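Local structure of poly-gamma-glutamate hydrolase (Bacillus phage phiNIT1, 3A9L) at residues Ile52-Glu57 with Gln190-Tyr195; Gly68-Pro71 with Ser75-His78; Asn131-Ala136 with Ile199-Ala204. The protein is a zinc peptidase that hydrolyses the gamma-glutamyl linkages of bacterial poly-gamma-glutamate. One frame throughout, in Å; residues are numbered along the deposited sequence.

Interaction 1: residues Ile52-Glu57 with Gln190-Tyr195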
# COMPACT_ATOMS: atom_id res chain seq x y z
N ILE A 52 -8.63 -5.74 9.48
CA ILE A 52 -8.66 -5.49 8.04
C ILE A 52 -7.71 -6.45 7.30
O ILE A 52 -8.03 -6.95 6.22
CB ILE A 52 -8.39 -4.04 7.70
CG1 ILE A 52 -9.68 -3.24 7.90
CG2 ILE A 52 -7.84 -3.90 6.28
CD1 ILE A 52 -9.47 -1.80 8.15
N TYR A 53 -6.55 -6.69 7.90
CA TYR A 53 -5.56 -7.62 7.32
C TYR A 53 -6.15 -8.99 7.07
O TYR A 53 -5.99 -9.56 5.98
CB TYR A 53 -4.36 -7.76 8.24
CG TYR A 53 -3.30 -6.73 8.02
CD1 TYR A 53 -3.62 -5.39 7.80
CD2 TYR A 53 -1.97 -7.08 8.04
CE1 TYR A 53 -2.65 -4.45 7.60
CE2 TYR A 53 -0.98 -6.15 7.85
CZ TYR A 53 -1.33 -4.84 7.62
OH TYR A 53 -0.33 -3.93 7.42
N ARG A 54 -6.82 -9.52 8.09
CA ARG A 54 -7.45 -10.83 8.07
C ARG A 54 -8.63 -10.86 7.07
O ARG A 54 -8.79 -11.84 6.32
CB ARG A 54 -7.93 -11.19 9.50
CG ARG A 54 -8.45 -12.64 9.72
CD ARG A 54 -7.33 -13.67 9.48
NE ARG A 54 -7.85 -15.03 9.51
CZ ARG A 54 -7.29 -16.06 8.88
NH1 ARG A 54 -6.18 -15.87 8.17
NH2 ARG A 54 -7.84 -17.26 8.96
N VAL A 55 -9.46 -9.81 7.07
CA VAL A 55 -10.56 -9.76 6.10
C VAL A 55 -10.06 -9.73 4.65
O VAL A 55 -10.67 -10.32 3.73
CB VAL A 55 -11.54 -8.56 6.36
CG1 VAL A 55 -12.59 -8.49 5.25
CG2 VAL A 55 -12.27 -8.76 7.67
N VAL A 56 -8.98 -9.01 4.44
CA VAL A 56 -8.37 -8.92 3.12
C VAL A 56 -7.71 -10.25 2.74
O VAL A 56 -7.80 -10.69 1.58
CB VAL A 56 -7.39 -7.72 3.08
CG1 VAL A 56 -6.41 -7.81 1.88
CG2 VAL A 56 -8.19 -6.44 3.02
N GLU A 57 -7.03 -10.87 3.71
CA GLU A 57 -6.38 -12.17 3.49
C GLU A 57 -7.44 -13.23 3.18
O GLU A 57 -7.25 -14.07 2.30
CB GLU A 57 -5.52 -12.56 4.69
CG GLU A 57 -4.19 -11.83 4.78
CD GLU A 57 -3.77 -11.58 6.23
OE1 GLU A 57 -4.17 -12.40 7.10
OE2 GLU A 57 -3.08 -10.56 6.49
N GLN A 190 -9.96 -16.70 19.05
CA GLN A 190 -10.92 -17.36 18.17
C GLN A 190 -12.02 -16.38 17.76
O GLN A 190 -12.41 -16.37 16.61
CB GLN A 190 -11.51 -18.58 18.84
CG GLN A 190 -12.98 -18.84 18.60
CD GLN A 190 -13.43 -20.03 19.41
OE1 GLN A 190 -13.97 -19.88 20.50
NE2 GLN A 190 -13.13 -21.25 18.92
N GLU A 191 -12.46 -15.53 18.69
CA GLU A 191 -13.46 -14.49 18.39
C GLU A 191 -12.98 -13.59 17.26
O GLU A 191 -13.75 -13.32 16.35
CB GLU A 191 -13.83 -13.66 19.62
CG GLU A 191 -15.12 -12.82 19.44
CD GLU A 191 -15.92 -12.65 20.72
OE1 GLU A 191 -16.32 -13.67 21.32
OE2 GLU A 191 -16.16 -11.50 21.14
N PHE A 192 -11.72 -13.16 17.31
CA PHE A 192 -11.12 -12.44 16.17
C PHE A 192 -11.36 -13.14 14.84
O PHE A 192 -11.91 -12.55 13.91
CB PHE A 192 -9.61 -12.15 16.35
CG PHE A 192 -8.99 -11.47 15.15
CD1 PHE A 192 -9.08 -10.10 14.98
CD2 PHE A 192 -8.31 -12.23 14.19
CE1 PHE A 192 -8.51 -9.47 13.86
CE2 PHE A 192 -7.75 -11.63 13.06
CZ PHE A 192 -7.83 -10.25 12.88
N LEU A 193 -10.94 -14.40 14.76
CA LEU A 193 -11.08 -15.22 13.53
C LEU A 193 -12.54 -15.35 13.04
O LEU A 193 -12.83 -15.15 11.84
CB LEU A 193 -10.44 -16.59 13.72
CG LEU A 193 -8.96 -16.64 14.18
CD1 LEU A 193 -8.48 -18.05 14.42
CD2 LEU A 193 -8.02 -15.96 13.18
N ASP A 194 -13.44 -15.69 13.95
CA ASP A 194 -14.88 -15.73 13.66
C ASP A 194 -15.44 -14.39 13.14
O ASP A 194 -16.31 -14.35 12.25
CB ASP A 194 -15.64 -16.18 14.91
CG ASP A 194 -15.35 -17.64 15.30
OD1 ASP A 194 -14.87 -18.41 14.47
OD2 ASP A 194 -15.65 -18.02 16.46
N TYR A 195 -14.95 -13.29 13.72
CA TYR A 195 -15.42 -11.96 13.32
C TYR A 195 -15.02 -11.77 11.85
O TYR A 195 -15.88 -11.56 10.99
CB TYR A 195 -14.81 -10.88 14.23
CG TYR A 195 -15.55 -9.55 14.26
CD1 TYR A 195 -15.49 -8.67 13.17
CD2 TYR A 195 -16.27 -9.17 15.37
CE1 TYR A 195 -16.15 -7.47 13.19
CE2 TYR A 195 -16.94 -7.94 15.40
CZ TYR A 195 -16.87 -7.10 14.31
OH TYR A 195 -17.51 -5.89 14.31
O HOH W 1 -10.73 -15.94 10.01

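Interaction 2: residues Gly68-Pro71 with Ser75-His78. With PO4 (phosphate ion), chain D.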
# COMPACT_ATOMS: atom_id res chain seq x y z
N GLY A 68 -2.22 5.44 12.84
CA GLY A 68 -1.44 6.06 13.91
C GLY A 68 -0.29 5.18 14.38
O GLY A 68 -0.46 3.96 14.53
N LEU A 69 0.87 5.78 14.60
CA LEU A 69 2.11 5.08 14.96
C LEU A 69 2.69 5.48 16.31
O LEU A 69 3.71 4.91 16.75
CB LEU A 69 3.21 5.32 13.92
CG LEU A 69 2.92 5.02 12.44
CD1 LEU A 69 4.17 5.23 11.59
CD2 LEU A 69 2.45 3.61 12.33
N LEU A 70 2.05 6.43 16.96
CA LEU A 70 2.59 6.96 18.19
C LEU A 70 2.42 5.89 19.24
O LEU A 70 1.47 5.11 19.20
CB LEU A 70 1.92 8.27 18.60
CG LEU A 70 2.09 9.40 17.58
CD1 LEU A 70 0.85 10.29 17.51
CD2 LEU A 70 3.35 10.20 17.86
N PRO A 71 3.38 5.80 20.15
CA PRO A 71 3.17 4.85 21.24
C PRO A 71 1.93 5.23 22.11
O PRO A 71 1.33 4.35 22.78
CB PRO A 71 4.48 4.94 22.03
CG PRO A 71 5.49 5.52 21.04
CD PRO A 71 4.66 6.50 20.27
N SER A 75 -5.05 9.73 19.31
CA SER A 75 -6.36 10.35 19.11
C SER A 75 -6.26 11.69 18.41
O SER A 75 -7.23 12.14 17.80
CB SER A 75 -7.12 10.52 20.43
OG SER A 75 -6.33 11.27 21.31
N ARG A 76 -5.10 12.33 18.50
CA ARG A 76 -4.86 13.60 17.80
C ARG A 76 -4.77 13.41 16.29
O ARG A 76 -4.87 14.36 15.52
CB ARG A 76 -3.61 14.34 18.36
CG ARG A 76 -2.26 13.88 17.90
CD ARG A 76 -1.19 14.91 18.30
NE ARG A 76 0.11 14.62 17.69
CZ ARG A 76 1.11 13.98 18.31
NH1 ARG A 76 0.99 13.55 19.57
NH2 ARG A 76 2.27 13.77 17.67
N LEU A 77 -4.57 12.15 15.88
CA LEU A 77 -4.49 11.82 14.47
C LEU A 77 -5.88 11.45 13.92
O LEU A 77 -6.03 11.06 12.74
CB LEU A 77 -3.49 10.69 14.27
CG LEU A 77 -2.10 10.90 14.84
CD1 LEU A 77 -1.36 9.58 14.86
CD2 LEU A 77 -1.32 11.96 14.04
N HIS A 78 -6.90 11.61 14.77
CA HIS A 78 -8.26 11.26 14.41
C HIS A 78 -8.92 12.37 13.63
O HIS A 78 -9.10 13.48 14.15
CB HIS A 78 -9.09 10.87 15.65
CG HIS A 78 -10.51 10.51 15.35
ND1 HIS A 78 -11.53 11.45 15.34
CD2 HIS A 78 -11.09 9.33 15.06
CE1 HIS A 78 -12.67 10.86 15.05
NE2 HIS A 78 -12.43 9.57 14.88
P PO4 D . -15.58 8.46 13.54
O1 PO4 D . -15.69 9.91 13.94
O2 PO4 D . -16.85 7.68 13.86
O3 PO4 D . -15.38 8.47 12.05
O4 PO4 D . -14.42 7.80 14.24

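Interaction 3: residues Asn131-Ala136 with Ile199-Ala204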
# COMPACT_ATOMS: atom_id res chain seq x y z
N ASN A 131 -23.85 -12.14 14.24
CA ASN A 131 -24.73 -12.84 15.16
C ASN A 131 -24.60 -14.35 15.08
O ASN A 131 -24.64 -15.03 16.10
CB ASN A 131 -26.19 -12.50 14.91
CG ASN A 131 -26.52 -11.05 15.17
OD1 ASN A 131 -27.61 -10.61 14.83
ND2 ASN A 131 -25.59 -10.30 15.76
N SER A 132 -24.49 -14.87 13.87
CA SER A 132 -24.56 -16.32 13.70
C SER A 132 -23.26 -16.94 14.16
O SER A 132 -23.16 -18.16 14.28
CB SER A 132 -24.82 -16.69 12.26
OG SER A 132 -23.60 -16.64 11.54
N LYS A 133 -22.24 -16.10 14.36
CA LYS A 133 -20.99 -16.53 15.01
C LYS A 133 -21.03 -16.17 16.49
O LYS A 133 -20.02 -16.24 17.19
CB LYS A 133 -19.75 -15.92 14.33
CG LYS A 133 -19.63 -16.14 12.81
CD LYS A 133 -19.38 -17.59 12.45
CE LYS A 133 -18.18 -17.68 11.55
NZ LYS A 133 -18.31 -18.72 10.49
N GLY A 134 -22.21 -15.78 16.97
CA GLY A 134 -22.38 -15.47 18.39
C GLY A 134 -21.75 -14.15 18.78
O GLY A 134 -21.41 -13.94 19.95
N ILE A 135 -21.58 -13.27 17.79
CA ILE A 135 -20.94 -11.97 17.99
C ILE A 135 -22.01 -10.91 17.95
O ILE A 135 -22.78 -10.82 17.00
CB ILE A 135 -19.88 -11.68 16.90
CG1 ILE A 135 -18.69 -12.63 17.08
CG2 ILE A 135 -19.40 -10.24 16.99
CD1 ILE A 135 -18.08 -13.07 15.76
N ALA A 136 -22.04 -10.13 19.03
CA ALA A 136 -23.02 -9.08 19.25
C ALA A 136 -22.92 -8.07 18.13
O ALA A 136 -21.83 -7.58 17.82
CB ALA A 136 -22.76 -8.43 20.59
N ILE A 199 -17.43 -11.48 8.14
CA ILE A 199 -17.38 -10.44 7.13
C ILE A 199 -17.19 -11.06 5.74
O ILE A 199 -17.85 -10.66 4.75
CB ILE A 199 -16.24 -9.44 7.44
CG1 ILE A 199 -16.33 -8.94 8.89
CG2 ILE A 199 -16.22 -8.32 6.39
CD1 ILE A 199 -17.70 -8.44 9.33
N LYS A 200 -16.32 -12.07 5.66
CA LYS A 200 -16.09 -12.74 4.37
C LYS A 200 -17.39 -13.42 3.86
O LYS A 200 -17.74 -13.31 2.69
CB LYS A 200 -14.93 -13.73 4.46
CG LYS A 200 -14.63 -14.48 3.14
CD LYS A 200 -13.72 -15.69 3.35
CE LYS A 200 -14.26 -16.75 4.32
NZ LYS A 200 -15.27 -17.74 3.80
N GLU A 201 -18.08 -14.11 4.75
CA GLU A 201 -19.34 -14.80 4.42
C GLU A 201 -20.41 -13.87 3.90
O GLU A 201 -21.10 -14.21 2.93
CB GLU A 201 -19.88 -15.53 5.67
CG GLU A 201 -19.08 -16.79 6.02
CD GLU A 201 -19.60 -17.51 7.26
OE1 GLU A 201 -20.80 -17.38 7.57
OE2 GLU A 201 -18.80 -18.22 7.91
N ALA A 202 -20.53 -12.71 4.54
CA ALA A 202 -21.51 -11.69 4.19
C ALA A 202 -21.16 -11.07 2.84
O ALA A 202 -22.06 -10.87 2.01
CB ALA A 202 -21.59 -10.62 5.27
N GLU A 203 -19.86 -10.82 2.61
CA GLU A 203 -19.40 -10.35 1.29
C GLU A 203 -19.74 -11.38 0.20
O GLU A 203 -20.19 -11.00 -0.89
CB GLU A 203 -17.89 -10.02 1.26
CG GLU A 203 -17.47 -9.20 0.01
CD GLU A 203 -16.02 -9.39 -0.49
OE1 GLU A 203 -15.06 -9.32 0.30
OE2 GLU A 203 -15.83 -9.57 -1.71
N ALA A 204 -19.53 -12.67 0.52
CA ALA A 204 -19.81 -13.79 -0.40
C ALA A 204 -21.27 -13.90 -0.82
O ALA A 204 -21.57 -13.85 -2.01
CB ALA A 204 -19.29 -15.15 0.21

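Interaction 1: residues Ile52-Glu57 with Gln190-Tyr195
Phe192 meets Arg54 close to the start of helix 190-209, extending its ring to the first carbons of the arginine chain. Its CG stands anti to the backbone N (chi1 177°), which carries the far end of the ring to helix 48-59: CZ lies 3.5 Å from Arg54 CB, and CE2 lies 3.6 Å from Arg54 CG. A flat apolar ring suits this buried place, with no polar atom to satisfy and an edge-to-face partner in Phe174. Arginine suits a half-buried place, its CB and CG apolar enough to lie against a ring. The guanidinium plane is turned 31° from the ring plane, but the charged group lies beyond the aliphatic carbons that do the touching.

The two helices lie side by side against the same region of the mixed sheet in this open alpha/beta fold: Val55 of helix 48-59 and Ile199 of helix 190-209 both rest on Tyr36 of strand 34-42, and Ile52 reaches on to strand 62-68.

Leu193 follows at the outer margin, with its methyl CD2 3.8 Å from Arg54 NE and in the plane of the Phe192 ring at its edge. The same residue also offers its backbone: a water accepts from Arg54 NE at 3.1 Å and donates to Leu193 O at 2.9 Å.

Interaction 2: residues Gly68-Pro71 with Ser75-His78
Gly68 and Leu77 mark the closest approach of the two backbones, their CA atoms 6.5 Å apart. The chain leaves its strand at Gly68, turns through Leu69 to Pro71, and returns as a short 3-10 segment, where His78 N bonds to Ser75 O. With so few residues between the segments, they form a compact loop in which Leu70 and Leu77 turn toward each other.

Leu77 points its side chain at the other segment, and its CD1 lies 3.6 Å from Gly68 CA. Glycine suits this position because a CB would head toward that methyl, where the fit is already tight. The same CD1 meets Leu70 CD1 at 3.5 Å, an apolar contact between two branched ends that approach at a slant. Leu70 also presses on Arg76: its CD1 sits over one face of the guanidinium, 3.6 Å above the plane and offset toward the rim, while its CD2 is 3.7 Å from Arg76 NH2. Arg76 CG lies between the backbone N and the carbonyl carbon (chi1 80°), and the chain then runs extended to NE, so that it crosses that of Leu70 at about a right angle and brings its guanidinium under the methyl. NE forms a salt bridge to Glu17, so the charge is met while the face packs on a methyl.

His78 takes no part in this packing and instead binds a phosphate ion, probably from the crystallisation liquor, which Thr80 and Ser81 also hold. Its NE2 donates to phosphate O4 at 2.7 Å with an almost straight N-H...O angle of 175°, while ND1 is bonded to Asp5.

The loop follows strand 62-68 and precedes helix 87-94 in the chain; Gly68 bonds through its backbone to Ala41 of strand 34-42 and to Gly43 just after it, and the ring of His78 meets that of the zinc ligand His40.

Interaction 3: residues Asn131-Ala136 with Ile199-Ala204
Lys133 and Glu201 join the end of helix 120-132 to helix 190-209 across a gap in which the nearest CA atoms, those of Lys133 and Ile199, are 10.6 Å apart. The first helix finishes in a Schellman motif: Gly134 is its C-prime residue, with Gly134 N bonded to Asn131 O at 2.7 Å and Ile135 N to Leu130 O. Glycine fits here because the motif requires a positive phi, 74° in this case, which side-chain-bearing residues adopt less readily.

Two long charged side chains span the separation from opposite directions. Glu201 is extended beyond CG, whereas the lysine chain bends at chi2, chi3 and chi4 on its way to the carboxylate. Lysine suits such a surface bridge because four methylenes let its amine travel far from the backbone, and its side chain also touches Glu197 and Ala198 of helix 190-209. Glu197 OE2 comes close to Glu201 OE2, so the ammonium group would be expected to ease the crowding of like charges.

Asn131 secures the turn within its own segment: its ND2 donates to Ile135 O at 3.1 Å, with the acceptor nearly in the amide plane, and also bonds to Ala137 O. The bridge itself is a salt bridge with a hydrogen bond from Lys133 NZ to Glu201 OE2, 2.7 Å long, which meets the oxygen on its syn side, 27° out of the carboxylate plane.

Interactions 1 and 3 are neighbours on helix 190-209, with centres 11 Å apart, and they touch directly: Tyr195 CD2 lies 3.7 Å from Ile135 CG2, and Val55 CG1 lies 3.8 Å from Ile199 CG2. Together they bring helices 48-59 and 120-132 against the C-terminal helix, away from the zinc site. Interaction 2 stands apart, its centre 23 Å from that of interaction 1 and 29 Å from that of interaction 3, on the opposite side of the chain's centre from the latter. It is the one near the metal: the side chain of Leu77 is about 11 Å from the zinc ion held by His40, Glu45 and His103.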